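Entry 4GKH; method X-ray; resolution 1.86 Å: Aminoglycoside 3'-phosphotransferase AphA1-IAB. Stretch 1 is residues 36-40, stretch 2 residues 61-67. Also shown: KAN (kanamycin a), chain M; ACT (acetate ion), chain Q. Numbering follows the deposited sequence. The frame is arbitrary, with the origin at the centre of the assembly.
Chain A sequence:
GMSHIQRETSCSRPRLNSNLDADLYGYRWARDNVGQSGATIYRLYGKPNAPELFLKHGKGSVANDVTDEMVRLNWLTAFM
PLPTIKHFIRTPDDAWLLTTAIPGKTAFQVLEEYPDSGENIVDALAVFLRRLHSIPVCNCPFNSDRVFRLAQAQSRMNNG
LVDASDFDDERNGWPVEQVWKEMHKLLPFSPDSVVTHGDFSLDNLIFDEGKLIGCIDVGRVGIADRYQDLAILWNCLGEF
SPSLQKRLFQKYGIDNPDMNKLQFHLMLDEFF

Stretch 1, residues 36-40: QSGAT
Stretch 2 (61-67) SVANDVT

Residues 36-40 form an irregular segment that packs against one side of a helix, residues 61-67, burying 176 Å² summed over both sides. The helix is defined by Val66 N to Val62 O and Thr67 N to Ala63 O hydrogen bonds, each 3.0 Å, with phi/psi near -63/-40 from Ala63 to Thr67. No hydrogen bond crosses the contact, so packing must carry it.

Gln36 (phi/psi -64/-53; chi1 and chi2 both t, chi3 84°) stays clear of the helix; its nearest side-chain atom, Gln36 OE1, is 6.2 Å from Asp65 O. Its carbonyl serves the antibiotic instead: kanamycin O8 donates to Gln36 O at 2.8 Å.

Ser37 (-91/-176) directs its CA-to-CB bond toward the helix, its CA lying 6.8 Å from Asp65 CA. Ser37 CB meets Asp65 CB at 4.0 Å, an approach between methylene carbons; Asp65 has chi1 m, -66°. The p rotamer of Ser37 (63°) places OG near the backbone two residues ahead, where Ala39 N donates a weak hydrogen bond to Ser37 OG (3.3 Å, 148°). High B factors make this placement less certain.

Gly38 (-86/22) lays backbone on Val62, with Gly38 C 3.9 Å from Val62 CG1. Gly38 O lies 2.7 Å from O of an acetate, probably from the crystallisation liquor, which also reaches Val62 CB through OXT at 3.6 Å.

Ala39 (-64/155) has its CA 6.2 Å from Val62 CA. Although its CA-to-CB bond points sideways, the methyl touches two valines one helical turn apart: Ala39 CB is 3.9 Å from Val62 CG1 and 3.9 Å from Val66 CG2. Both valines are t (180° and 176°). Ala39 N to Val62 CG1, at 3.6 Å, is the closest approach.

Thr40 (-86/129, chi1 m) makes no contact with the helix; its nearest side-chain atom, OG1, is 7.4 Å from Val62 CG1.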

# COMPACT_ATOMS: atom_id res chain seq x y z
N GLN A 36 7.31 1.56 -0.07
CA GLN A 36 6.70 1.03 -1.30
C GLN A 36 7.53 1.20 -2.58
O GLN A 36 7.74 0.24 -3.32
CB GLN A 36 5.32 1.68 -1.49
CG GLN A 36 4.57 1.23 -2.72
CD GLN A 36 3.28 2.00 -2.90
OE1 GLN A 36 3.26 3.10 -3.47
NE2 GLN A 36 2.19 1.44 -2.41
N SER A 37 7.95 2.43 -2.88
CA SER A 37 8.76 2.68 -4.07
C SER A 37 10.25 2.56 -3.75
O SER A 37 10.62 2.20 -2.63
CB SER A 37 8.45 4.08 -4.64
OG SER A 37 8.80 5.10 -3.72
N GLY A 38 11.10 2.86 -4.72
CA GLY A 38 12.53 2.86 -4.50
C GLY A 38 13.01 4.20 -3.94
O GLY A 38 14.18 4.56 -4.09
N ALA A 39 12.10 4.96 -3.33
CA ALA A 39 12.47 6.24 -2.75
C ALA A 39 13.46 6.05 -1.60
O ALA A 39 13.51 4.98 -0.99
CB ALA A 39 11.25 6.99 -2.27
N THR A 40 14.27 7.07 -1.33
CA THR A 40 15.07 7.04 -0.11
C THR A 40 14.21 7.59 1.02
O THR A 40 13.60 8.64 0.89
CB THR A 40 16.36 7.84 -0.25
OG1 THR A 40 17.16 7.27 -1.28
CG2 THR A 40 17.16 7.79 1.05
N SER A 61 13.08 8.61 -12.22
CA SER A 61 11.76 8.00 -12.36
C SER A 61 11.02 8.00 -11.02
O SER A 61 9.81 8.21 -10.96
CB SER A 61 11.88 6.55 -12.86
OG SER A 61 12.40 6.50 -14.17
N VAL A 62 11.76 7.79 -9.94
CA VAL A 62 11.17 7.69 -8.61
C VAL A 62 10.59 9.03 -8.13
O VAL A 62 9.69 9.07 -7.28
CB VAL A 62 12.19 7.11 -7.60
CG1 VAL A 62 11.59 7.02 -6.20
CG2 VAL A 62 12.64 5.74 -8.06
N ALA A 63 11.05 10.13 -8.71
CA ALA A 63 10.43 11.42 -8.43
C ALA A 63 8.95 11.38 -8.75
O ALA A 63 8.14 11.96 -8.03
CB ALA A 63 11.11 12.54 -9.22
N ASN A 64 8.58 10.70 -9.84
CA ASN A 64 7.17 10.60 -10.20
C ASN A 64 6.36 9.81 -9.17
O ASN A 64 5.24 10.18 -8.81
CB ASN A 64 7.03 9.97 -11.58
CG ASN A 64 7.65 10.83 -12.65
OD1 ASN A 64 7.55 12.05 -12.60
ND2 ASN A 64 8.33 10.21 -13.60
N ASP A 65 6.95 8.73 -8.67
CA ASP A 65 6.29 7.91 -7.65
C ASP A 65 6.01 8.71 -6.39
O ASP A 65 4.93 8.61 -5.81
CB ASP A 65 7.14 6.68 -7.32
CG ASP A 65 7.26 5.72 -8.50
OD1 ASP A 65 6.24 5.43 -9.16
OD2 ASP A 65 8.38 5.26 -8.78
N VAL A 66 6.99 9.49 -5.95
CA VAL A 66 6.82 10.32 -4.77
C VAL A 66 5.76 11.43 -5.00
O VAL A 66 4.94 11.73 -4.12
CB VAL A 66 8.17 10.92 -4.34
CG1 VAL A 66 7.98 11.89 -3.15
CG2 VAL A 66 9.13 9.81 -3.97
N THR A 67 5.77 12.01 -6.19
CA THR A 67 4.76 13.02 -6.55
C THR A 67 3.37 12.41 -6.55
O THR A 67 2.40 13.03 -6.08
CB THR A 67 5.05 13.64 -7.93
OG1 THR A 67 6.37 14.19 -7.94
CG2 THR A 67 4.05 14.74 -8.24
C1 KAN M . 6.56 -5.98 -1.75
C2 KAN M . 6.03 -4.84 -0.91
C3 KAN M . 5.51 -3.69 -1.74
C4 KAN M . 6.65 -3.18 -2.62
C5 KAN M . 7.11 -4.32 -3.51
C6 KAN M . 8.26 -3.74 -4.33
C7 KAN M . 4.55 -10.50 -3.62
C8 KAN M . 5.39 -10.30 -2.39
C9 KAN M . 5.19 -8.84 -1.91
C10 KAN M . 5.67 -7.84 -2.99
C11 KAN M . 4.76 -8.06 -4.22
C12 KAN M . 4.94 -9.50 -4.71
C13 KAN M . 5.89 -11.66 -0.40
C14 KAN M . 5.53 -13.12 -0.13
C15 KAN M . 4.16 -13.33 0.46
C16 KAN M . 4.08 -12.57 1.77
C17 KAN M . 4.32 -11.10 1.43
C18 KAN M . 4.09 -10.15 2.63
N1 KAN M . 8.79 -4.76 -5.24
N2 KAN M . 5.17 -7.13 -5.29
N3 KAN M . 4.81 -11.90 -4.05
N4 KAN M . 3.94 -14.76 0.74
O5 KAN M . 7.56 -5.42 -2.67
O6 KAN M . 4.98 -5.35 -0.07
O7 KAN M . 5.07 -2.66 -0.84
O8 KAN M . 6.20 -2.11 -3.46
O9 KAN M . 5.47 -6.48 -2.54
O10 KAN M . 5.82 -8.62 -0.62
O11 KAN M . 4.96 -11.29 -1.42
O12 KAN M . 5.64 -10.93 0.83
O13 KAN M . 5.71 -13.81 -1.37
O14 KAN M . 2.77 -12.72 2.30
O15 KAN M . 4.17 -8.78 2.18
C ACT Q . 15.89 7.67 -4.69
O ACT Q . 16.10 6.50 -4.31
OXT ACT Q . 15.18 7.79 -5.72
CH3 ACT Q . 16.47 8.85 -3.95